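Local coordinates for protein xylose isomerase-like TIM barrel (Anabaena variabilis ATCC 29413, PDB 2QW5) that probably acts as a metal-dependent sugar isomerase or epimerase, holding zinc and D-xylose in the active site of a TIM barrel, at residues Phe16-Asn21 with Val34-Lys39; Gln41-Ser46 with Asn313-Ala318; Leu261-Phe266 with Lys323-Glu328. All coordinates share one frame; numbering follows the deposited sequence.

Interaction 1: residues Phe16-Asn21 with Val34-Lys39; sequences FMFTTN and VAHIKK
ND1 of H36, whose imidazole lies flat on the phenyl ring of F18, is hydrogen-bonded to OH of Y315, a residue outside the two segments. With ND1 bonded to Y315 and one face on F18, the imidazole is limited in its rotation about CB-CG. The stack itself is a true face-to-face one: the centroids are 3.8 Å apart and the planes differ by only 6°. The overlap is nearly complete, since CD2 of H36 lies over the centre of the phenyl ring and CE1 of F18 over the centre of the imidazole. NE2 of H36 makes the closest approach, 3.5 Å from CD1 of F18. The two side chains come from opposite directions, and each has CG anti to its carbonyl carbon (chi1 -46° for F18, -72° for H36), which brings the rings together midway between backbones whose CA atoms are 9.1 Å apart. On its other face F18 is covered by CG of selenomethionine M17, 3.8 Å above the plane near the rim, so the phenyl ring is sandwiched. Both stacked residues, F18 and H36, are buried, and the side chain of F18 is about 11 Å from that of the zinc ligand E281. The loop after the first strand of the TIM barrel, 11-14, thus packs on the helix that follows it, 27-42, with F15 edge-to-face against F18, L40 of the same helix beside it, and A314 of helix 314-332 touching both M17 and F18.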
loop_
_atom_site.group_PDB
_atom_site.type_symbol
_atom_site.label_atom_id
_atom_site.label_comp_id
_atom_site.label_asym_id
_atom_site.label_seq_id
_atom_site.Cartn_x
_atom_site.Cartn_y
_atom_site.Cartn_z
ATOM N N PHE A 16 -25.651 -2.312 8.830
ATOM C CA PHE A 16 -24.665 -1.842 7.807
ATOM C C PHE A 16 -25.216 -0.799 6.799
ATOM O O PHE A 16 -24.453 -0.251 5.995
ATOM C CB PHE A 16 -24.065 -3.019 7.051
ATOM C CG PHE A 16 -23.185 -3.910 7.888
ATOM C CD1 PHE A 16 -22.398 -3.413 8.937
ATOM C CD2 PHE A 16 -23.065 -5.251 7.566
ATOM C CE1 PHE A 16 -21.520 -4.219 9.624
ATOM C CE2 PHE A 16 -22.201 -6.066 8.296
ATOM C CZ PHE A 16 -21.417 -5.542 9.310
HETATM N N MSE A 17 -26.542 -0.581 6.790
HETATM C CA MSE A 17 -27.160 0.512 6.055
HETATM C C MSE A 17 -26.686 1.846 6.678
HETATM O O MSE A 17 -26.687 2.872 5.994
HETATM C CB MSE A 17 -28.678 0.433 6.143
HETATM C CG MSE A 17 -29.474 1.547 5.380
HETATM SE SE MSE A 17 -29.088 1.473 3.506
HETATM C CE MSE A 17 -30.427 0.245 3.020
ATOM N N PHE A 18 -26.315 1.830 7.972
ATOM C CA PHE A 18 -25.944 3.036 8.723
ATOM C C PHE A 18 -24.560 3.084 9.350
ATOM O O PHE A 18 -23.954 4.164 9.422
ATOM C CB PHE A 18 -26.945 3.226 9.894
ATOM C CG PHE A 18 -28.375 3.065 9.507
ATOM C CD1 PHE A 18 -29.003 4.005 8.719
ATOM C CD2 PHE A 18 -29.114 1.977 9.941
ATOM C CE1 PHE A 18 -30.347 3.852 8.343
ATOM C CE2 PHE A 18 -30.447 1.812 9.568
ATOM C CZ PHE A 18 -31.074 2.765 8.778
ATOM N N THR A 19 -24.055 1.942 9.833
ATOM C CA THR A 19 -22.875 1.958 10.678
ATOM C C THR A 19 -22.235 0.608 10.884
ATOM O O THR A 19 -22.826 -0.394 10.544
ATOM C CB THR A 19 -23.294 2.489 12.074
ATOM O OG1 THR A 19 -22.147 2.805 12.858
ATOM C CG2 THR A 19 -24.206 1.487 12.820
ATOM N N THR A 20 -21.001 0.608 11.386
ATOM C CA THR A 20 -20.313 -0.628 11.842
ATOM C C THR A 20 -20.161 -0.638 13.398
ATOM O O THR A 20 -19.599 -1.597 13.982
ATOM C CB THR A 20 -18.927 -0.829 11.185
ATOM O OG1 THR A 20 -18.035 0.188 11.627
ATOM C CG2 THR A 20 -19.020 -0.811 9.700
ATOM N N ASN A 21 -20.668 0.409 14.069
ATOM C CA ASN A 21 -20.514 0.592 15.523
ATOM C C ASN A 21 -21.801 1.133 16.153
ATOM O O ASN A 21 -22.206 2.278 15.898
ATOM C CB ASN A 21 -19.344 1.544 15.821
ATOM C CG ASN A 21 -18.885 1.486 17.270
ATOM O OD1 ASN A 21 -19.682 1.358 18.212
ATOM N ND2 ASN A 21 -17.583 1.570 17.461
ATOM N N VAL A 34 -32.824 3.990 17.844
ATOM C CA VAL A 34 -34.255 3.755 18.082
ATOM C C VAL A 34 -35.127 4.366 16.988
ATOM O O VAL A 34 -36.044 3.709 16.517
ATOM C CB VAL A 34 -34.671 4.154 19.512
ATOM C CG1 VAL A 34 -36.207 4.138 19.684
ATOM C CG2 VAL A 34 -33.940 3.231 20.544
ATOM N N ALA A 35 -34.804 5.588 16.548
ATOM C CA ALA A 35 -35.552 6.250 15.463
ATOM C C ALA A 35 -35.443 5.491 14.133
ATOM O O ALA A 35 -36.419 5.406 13.406
ATOM C CB ALA A 35 -35.116 7.712 15.301
ATOM N N HIS A 36 -34.270 4.909 13.835
ATOM C CA HIS A 36 -34.103 4.073 12.626
ATOM C C HIS A 36 -34.965 2.824 12.723
ATOM O O HIS A 36 -35.690 2.494 11.789
ATOM C CB HIS A 36 -32.647 3.604 12.414
ATOM C CG HIS A 36 -31.697 4.682 11.973
ATOM N ND1 HIS A 36 -32.075 5.722 11.153
ATOM C CD2 HIS A 36 -30.364 4.816 12.154
ATOM C CE1 HIS A 36 -31.028 6.497 10.919
ATOM N NE2 HIS A 36 -29.973 5.956 11.498
ATOM N N ILE A 37 -34.885 2.140 13.865
ATOM C CA ILE A 37 -35.661 0.907 14.104
ATOM C C ILE A 37 -37.165 1.155 13.958
ATOM O O ILE A 37 -37.840 0.373 13.308
ATOM C CB ILE A 37 -35.375 0.284 15.487
ATOM C CG1 ILE A 37 -33.971 -0.328 15.536
ATOM C CG2 ILE A 37 -36.412 -0.818 15.831
ATOM C CD1 ILE A 37 -33.542 -0.816 16.895
ATOM N N LYS A 38 -37.670 2.248 14.540
ATOM C CA LYS A 38 -39.101 2.562 14.444
ATOM C C LYS A 38 -39.564 2.851 13.018
ATOM O O LYS A 38 -40.665 2.426 12.618
ATOM C CB LYS A 38 -39.485 3.706 15.391
ATOM C CG LYS A 38 -39.462 3.263 16.840
ATOM C CD LYS A 38 -39.933 4.313 17.812
ATOM C CE LYS A 38 -40.102 3.657 19.188
ATOM N NZ LYS A 38 -40.562 4.565 20.288
ATOM N N LYS A 39 -38.721 3.535 12.246
ATOM C CA LYS A 39 -39.016 3.820 10.845
ATOM C C LYS A 39 -39.037 2.520 10.072
ATOM O O LYS A 39 -39.944 2.255 9.295
ATOM C CB LYS A 39 -37.961 4.760 10.257
ATOM C CG LYS A 39 -38.312 5.322 8.832
ATOM C CD LYS A 39 -39.494 6.325 8.843
ATOM C CE LYS A 39 -39.517 7.345 7.658
ATOM N NZ LYS A 39 -39.747 6.803 6.273
#

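Interaction 2: residues Gln41-Ser46 with Asn313-Ala318; sequences QRFGYS and NAYDIA
One hydrogen bond joins Y45 to A318, and it is short: OH of Y45 donates to O of A318 at 2.6 Å. The C=O...donor angle is 133° and the hydroxyl is tilted 23° from the carbonyl plane, so the donor comes in bent away from the C=O direction. The acceptor also lies at the edge of the tyrosine ring, near its plane. CG of Y45 stands anti to its carbonyl carbon (chi1 -71°), which carries the ring out toward A318. Apolar contacts make up the rest. CE2 of Y45 is 4.2 Å from CB of A318, while F43 reaches across to Y315: its CZ is 3.9 Å from CB of Y315, which sits at the phenyl edge in the ring plane, and its CE2 is 3.4 Å from the backbone O of Y315. The side chains of F43 and Y315 cross at about a right angle. Each segment also carries a local backbone motif. G44, at positive phi, forms a Schellman motif that turns the chain between the two aromatics; N313 and D316 make a capping box, with N of D316 2.8 Å from OD1 of N313 and N of N313 bonded back to OD2 of D316. In the fold, the C-terminal end of helix 27-42 packs here on the start of helix 314-332, the first and last helices of the TIM barrel, and Y45 and A318 both touch I13 of strand 11-14. The chemistry implies a mainly apolar interface with one directional bond, which gives the buried phenol of Y45 a polar partner.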
loop_
_atom_site.group_PDB
_atom_site.type_symbol
_atom_site.label_atom_id
_atom_site.label_comp_id
_atom_site.label_asym_id
_atom_site.label_seq_id
_atom_site.Cartn_x
_atom_site.Cartn_y
_atom_site.Cartn_z
ATOM N N GLN A 41 -39.452 -0.576 11.161
ATOM C CA GLN A 41 -40.606 -1.400 11.581
ATOM C C GLN A 41 -41.858 -1.093 10.787
ATOM O O GLN A 41 -42.619 -2.017 10.511
ATOM C CB GLN A 41 -40.945 -1.200 13.052
ATOM C CG GLN A 41 -40.090 -1.919 14.002
ATOM C CD GLN A 41 -40.659 -1.817 15.407
ATOM O OE1 GLN A 41 -40.864 -0.708 15.946
ATOM N NE2 GLN A 41 -40.962 -2.957 15.984
ATOM N N ARG A 42 -42.066 0.186 10.435
ATOM C CA ARG A 42 -43.236 0.578 9.632
ATOM C C ARG A 42 -43.233 -0.087 8.251
ATOM O O ARG A 42 -44.294 -0.366 7.716
ATOM C CB ARG A 42 -43.402 2.106 9.530
ATOM C CG ARG A 42 -43.707 2.774 10.865
ATOM C CD ARG A 42 -44.260 4.182 10.681
ATOM N NE ARG A 42 -44.581 4.839 11.955
ATOM C CZ ARG A 42 -45.672 4.627 12.707
ATOM N NH1 ARG A 42 -46.603 3.717 12.378
ATOM N NH2 ARG A 42 -45.824 5.320 13.838
ATOM N N PHE A 43 -42.048 -0.379 7.698
ATOM C CA PHE A 43 -41.933 -1.102 6.423
ATOM C C PHE A 43 -42.150 -2.608 6.561
ATOM O O PHE A 43 -42.244 -3.304 5.552
ATOM C CB PHE A 43 -40.547 -0.902 5.767
ATOM C CG PHE A 43 -40.140 0.531 5.588
ATOM C CD1 PHE A 43 -41.070 1.524 5.247
ATOM C CD2 PHE A 43 -38.798 0.884 5.684
ATOM C CE1 PHE A 43 -40.674 2.858 5.069
ATOM C CE2 PHE A 43 -38.378 2.218 5.508
ATOM C CZ PHE A 43 -39.335 3.216 5.201
ATOM N N GLY A 44 -42.172 -3.106 7.798
ATOM C CA GLY A 44 -42.431 -4.506 8.106
ATOM C C GLY A 44 -41.285 -5.296 8.695
ATOM O O GLY A 44 -41.430 -6.485 8.916
ATOM N N TYR A 45 -40.152 -4.656 8.949
ATOM C CA TYR A 45 -38.991 -5.345 9.536
ATOM C C TYR A 45 -39.306 -5.655 10.987
ATOM O O TYR A 45 -39.835 -4.796 11.694
ATOM C CB TYR A 45 -37.712 -4.494 9.416
ATOM C CG TYR A 45 -37.195 -4.381 7.993
ATOM C CD1 TYR A 45 -36.531 -5.463 7.401
ATOM C CD2 TYR A 45 -37.332 -3.189 7.242
ATOM C CE1 TYR A 45 -36.063 -5.391 6.105
ATOM C CE2 TYR A 45 -36.841 -3.091 5.944
ATOM C CZ TYR A 45 -36.180 -4.194 5.384
ATOM O OH TYR A 45 -35.713 -4.143 4.087
ATOM N N SER A 46 -39.025 -6.895 11.389
ATOM C CA SER A 46 -39.263 -7.407 12.743
ATOM C C SER A 46 -37.983 -7.668 13.565
ATOM O O SER A 46 -38.048 -8.000 14.769
ATOM C CB SER A 46 -40.099 -8.661 12.656
ATOM O OG SER A 46 -39.370 -9.657 12.009
ATOM N N ASN A 313 -32.775 7.547 -0.776
ATOM C CA ASN A 313 -32.272 7.609 0.592
ATOM C C ASN A 313 -32.238 6.198 1.187
ATOM O O ASN A 313 -32.728 5.245 0.571
ATOM C CB ASN A 313 -33.000 8.668 1.453
ATOM C CG ASN A 313 -34.399 8.290 1.910
ATOM O OD1 ASN A 313 -34.744 7.138 2.133
ATOM N ND2 ASN A 313 -35.206 9.319 2.114
ATOM N N ALA A 314 -31.655 6.096 2.373
ATOM C CA ALA A 314 -31.510 4.822 3.088
ATOM C C ALA A 314 -32.837 4.083 3.309
ATOM O O ALA A 314 -32.916 2.868 3.160
ATOM C CB ALA A 314 -30.786 5.062 4.447
ATOM N N TYR A 315 -33.899 4.837 3.618
ATOM C CA TYR A 315 -35.218 4.269 3.869
ATOM C C TYR A 315 -35.930 3.823 2.614
ATOM O O TYR A 315 -36.615 2.805 2.626
ATOM C CB TYR A 315 -36.086 5.253 4.673
ATOM C CG TYR A 315 -35.546 5.577 6.043
ATOM C CD1 TYR A 315 -35.019 4.585 6.873
ATOM C CD2 TYR A 315 -35.677 6.853 6.570
ATOM C CE1 TYR A 315 -34.540 4.865 8.121
ATOM C CE2 TYR A 315 -35.203 7.159 7.851
ATOM C CZ TYR A 315 -34.649 6.153 8.623
ATOM O OH TYR A 315 -34.189 6.407 9.875
ATOM N N ASP A 316 -35.754 4.580 1.530
ATOM C CA ASP A 316 -36.265 4.197 0.216
ATOM C C ASP A 316 -35.738 2.807 -0.160
ATOM O O ASP A 316 -36.511 1.931 -0.519
ATOM C CB ASP A 316 -35.850 5.203 -0.877
ATOM C CG ASP A 316 -36.364 6.619 -0.609
ATOM O OD1 ASP A 316 -37.455 6.792 -0.018
ATOM O OD2 ASP A 316 -35.659 7.571 -0.996
ATOM N N ILE A 317 -34.424 2.624 -0.056
ATOM C CA ILE A 317 -33.799 1.340 -0.403
ATOM C C ILE A 317 -34.286 0.207 0.528
ATOM O O ILE A 317 -34.608 -0.883 0.041
ATOM C CB ILE A 317 -32.258 1.463 -0.451
ATOM C CG1 ILE A 317 -31.832 2.450 -1.563
ATOM C CG2 ILE A 317 -31.554 0.108 -0.687
ATOM C CD1 ILE A 317 -32.309 2.112 -2.977
ATOM N N ALA A 318 -34.355 0.490 1.832
ATOM C CA ALA A 318 -34.825 -0.489 2.847
ATOM C C ALA A 318 -36.248 -0.978 2.557
ATOM O O ALA A 318 -36.542 -2.179 2.617
ATOM C CB ALA A 318 -34.749 0.117 4.262
#

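Interaction 3: residues Leu261-Phe266 with Lys323-Glu328; sequences LPWKSF and KVTRKE
The backbones come nearest at W263 and E328, whose CA atoms are 6.6 Å apart, where the first turn of helix 263-273 meets the later part of helix 314-332. W263 carries the contact from its side. Its indole is covered on one face by E328, with CG 3.7 Å from the centroid of the five-membered ring and 17° off the normal, a CH-pi contact. E328 achieves this by bending at chi2 (-66°): CB and CG lie on the indole, and the carboxylate folds back so that OE1 comes 3.5 Å from CB of W263, its plane turned 26° from that of the ring. OE2 points to other partners, a 2.8 Å salt bridge with NZ of K327, met on the anti side and well out of the carboxylate plane, and a second with K331; these charges would tend to keep the carboxylate ionised. Farther out on the six-membered ring, CG1 of V324 is 3.8 Å from CZ2 of W263, and OG1 of T325, which is hydrogen-bonded to O of A321, is 3.8 Å from CH2 of W263. The opposite indole face is covered by CD1 of L261, 3.7 Å above the plane and near the rim. L261 comes just before P262, the N-cap residue and centre of an inverse gamma turn, which also packs on W260 of the second subunit. V248 of strand 243-248 touches both W263 and T325. Two helices that follow successive barrel strands, packed side by side around a tryptophan, outside the barrel strands, belong to the outer layer of a TIM barrel.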
loop_
_atom_site.group_PDB
_atom_site.type_symbol
_atom_site.label_atom_id
_atom_site.label_comp_id
_atom_site.label_asym_id
_atom_site.label_seq_id
_atom_site.Cartn_x
_atom_site.Cartn_y
_atom_site.Cartn_z
ATOM N N LEU A 261 -29.639 -11.090 -8.268
ATOM C CA LEU A 261 -29.823 -12.106 -7.214
ATOM C C LEU A 261 -30.803 -13.134 -7.782
ATOM O O LEU A 261 -31.890 -12.760 -8.153
ATOM C CB LEU A 261 -30.386 -11.499 -5.919
ATOM C CG LEU A 261 -30.326 -12.324 -4.620
ATOM C CD1 LEU A 261 -30.837 -11.458 -3.520
ATOM C CD2 LEU A 261 -31.113 -13.645 -4.632
ATOM N N PRO A 262 -30.408 -14.409 -7.884
ATOM C CA PRO A 262 -31.234 -15.491 -8.430
ATOM C C PRO A 262 -32.264 -15.985 -7.404
ATOM O O PRO A 262 -32.132 -17.042 -6.794
ATOM C CB PRO A 262 -30.187 -16.548 -8.793
ATOM C CG PRO A 262 -29.156 -16.398 -7.787
ATOM C CD PRO A 262 -29.095 -14.932 -7.444
ATOM N N TRP A 263 -33.280 -15.170 -7.209
ATOM C CA TRP A 263 -34.252 -15.417 -6.176
ATOM C C TRP A 263 -34.809 -16.814 -6.098
ATOM O O TRP A 263 -34.786 -17.413 -5.003
ATOM C CB TRP A 263 -35.404 -14.434 -6.284
ATOM C CG TRP A 263 -35.019 -13.028 -6.071
ATOM C CD1 TRP A 263 -34.752 -12.092 -7.039
ATOM C CD2 TRP A 263 -34.898 -12.354 -4.810
ATOM N NE1 TRP A 263 -34.466 -10.885 -6.448
ATOM C CE2 TRP A 263 -34.539 -11.018 -5.084
ATOM C CE3 TRP A 263 -35.048 -12.757 -3.467
ATOM C CZ2 TRP A 263 -34.325 -10.072 -4.059
ATOM C CZ3 TRP A 263 -34.832 -11.829 -2.459
ATOM C CH2 TRP A 263 -34.499 -10.494 -2.761
ATOM N N LYS A 264 -35.260 -17.335 -7.240
ATOM C CA LYS A 264 -35.929 -18.649 -7.284
ATOM C C LYS A 264 -34.961 -19.760 -6.952
ATOM O O LYS A 264 -35.243 -20.598 -6.073
ATOM C CB LYS A 264 -36.559 -18.908 -8.656
ATOM C CG LYS A 264 -37.443 -20.125 -8.749
ATOM C CD LYS A 264 -37.916 -20.361 -10.180
ATOM C CE LYS A 264 -38.922 -21.525 -10.212
ATOM N NZ LYS A 264 -39.557 -21.756 -11.557
ATOM N N SER A 265 -33.821 -19.752 -7.649
ATOM C CA SER A 265 -32.783 -20.789 -7.464
ATOM C C SER A 265 -32.082 -20.786 -6.139
ATOM O O SER A 265 -31.641 -21.845 -5.664
ATOM C CB SER A 265 -31.758 -20.692 -8.581
ATOM O OG SER A 265 -32.328 -21.266 -9.716
ATOM N N PHE A 266 -31.982 -19.606 -5.537
ATOM C CA PHE A 266 -31.363 -19.438 -4.224
ATOM C C PHE A 266 -32.362 -19.771 -3.108
ATOM O O PHE A 266 -32.047 -20.536 -2.219
ATOM C CB PHE A 266 -30.819 -18.007 -4.042
ATOM C CG PHE A 266 -30.199 -17.779 -2.707
ATOM C CD1 PHE A 266 -28.941 -18.327 -2.416
ATOM C CD2 PHE A 266 -30.883 -17.067 -1.706
ATOM C CE1 PHE A 266 -28.357 -18.145 -1.158
ATOM C CE2 PHE A 266 -30.319 -16.887 -0.432
ATOM C CZ PHE A 266 -29.033 -17.423 -0.164
ATOM N N LYS A 323 -40.001 -5.207 0.196
ATOM C CA LYS A 323 -41.043 -5.412 -0.811
ATOM C C LYS A 323 -40.632 -6.492 -1.813
ATOM O O LYS A 323 -41.384 -7.458 -2.022
ATOM C CB LYS A 323 -41.445 -4.092 -1.484
ATOM C CG LYS A 323 -42.264 -3.153 -0.559
ATOM C CD LYS A 323 -42.428 -1.757 -1.184
ATOM C CE LYS A 323 -43.293 -0.769 -0.358
ATOM N NZ LYS A 323 -44.771 -1.037 -0.335
ATOM N N VAL A 324 -39.425 -6.388 -2.368
ATOM C CA VAL A 324 -38.932 -7.420 -3.308
ATOM C C VAL A 324 -38.785 -8.791 -2.642
ATOM O O VAL A 324 -39.193 -9.786 -3.221
ATOM C CB VAL A 324 -37.656 -6.999 -4.135
ATOM C CG1 VAL A 324 -36.370 -6.942 -3.273
ATOM C CG2 VAL A 324 -37.452 -7.980 -5.284
ATOM N N THR A 325 -38.209 -8.840 -1.435
ATOM C CA THR A 325 -38.010 -10.101 -0.687
ATOM C C THR A 325 -39.351 -10.819 -0.458
ATOM O O THR A 325 -39.459 -12.027 -0.682
ATOM C CB THR A 325 -37.278 -9.862 0.667
ATOM O OG1 THR A 325 -36.021 -9.200 0.418
ATOM C CG2 THR A 325 -37.059 -11.172 1.444
ATOM N N ARG A 326 -40.363 -10.069 -0.024
ATOM C CA ARG A 326 -41.712 -10.631 0.188
ATOM C C ARG A 326 -42.388 -11.077 -1.117
ATOM O O ARG A 326 -43.025 -12.151 -1.132
ATOM C CB ARG A 326 -42.628 -9.652 0.957
ATOM C CG ARG A 326 -42.217 -9.512 2.380
ATOM C CD ARG A 326 -43.357 -9.190 3.305
ATOM N NE ARG A 326 -42.961 -9.199 4.725
ATOM C CZ ARG A 326 -42.749 -10.295 5.479
ATOM N NH1 ARG A 326 -42.772 -11.549 4.984
ATOM N NH2 ARG A 326 -42.435 -10.112 6.762
ATOM N N LYS A 327 -42.193 -10.301 -2.196
ATOM C CA LYS A 327 -42.727 -10.615 -3.511
ATOM C C LYS A 327 -42.172 -11.945 -3.985
ATOM O O LYS A 327 -42.903 -12.813 -4.447
ATOM C CB LYS A 327 -42.363 -9.542 -4.548
ATOM C CG LYS A 327 -43.269 -9.587 -5.784
ATOM C CD LYS A 327 -42.996 -8.554 -6.894
ATOM C CE LYS A 327 -42.049 -9.074 -7.996
ATOM N NZ LYS A 327 -40.629 -9.217 -7.553
ATOM N N GLU A 328 -40.870 -12.102 -3.832
ATOM C CA GLU A 328 -40.158 -13.300 -4.282
ATOM C C GLU A 328 -40.407 -14.513 -3.420
ATOM O O GLU A 328 -40.444 -15.647 -3.930
ATOM C CB GLU A 328 -38.666 -12.981 -4.401
ATOM C CG GLU A 328 -38.389 -11.920 -5.495
ATOM C CD GLU A 328 -38.706 -12.384 -6.907
ATOM O OE1 GLU A 328 -38.645 -13.607 -7.199
ATOM O OE2 GLU A 328 -39.002 -11.493 -7.730
#

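From the N terminus, interaction 1 comes first: it closes the short excursion from the loop after strand 11-14 into helix 27-42 and is complete before the others open. Interaction 2 starts at the end of that same helix and reaches 267 residues on to the start of helix 314-332, bringing the first and last helices of the barrel together and so closing its outer ring. Interaction 3 joins helix 263-273 to a later part of helix 314-332; its segments alternate with those of interaction 2, so these two cross. Interactions 1 and 2 touch, with centres 10 Å apart, whereas interactions 2 and 3 are spaced about 17 Å, centre to centre, and share the C-terminal helix.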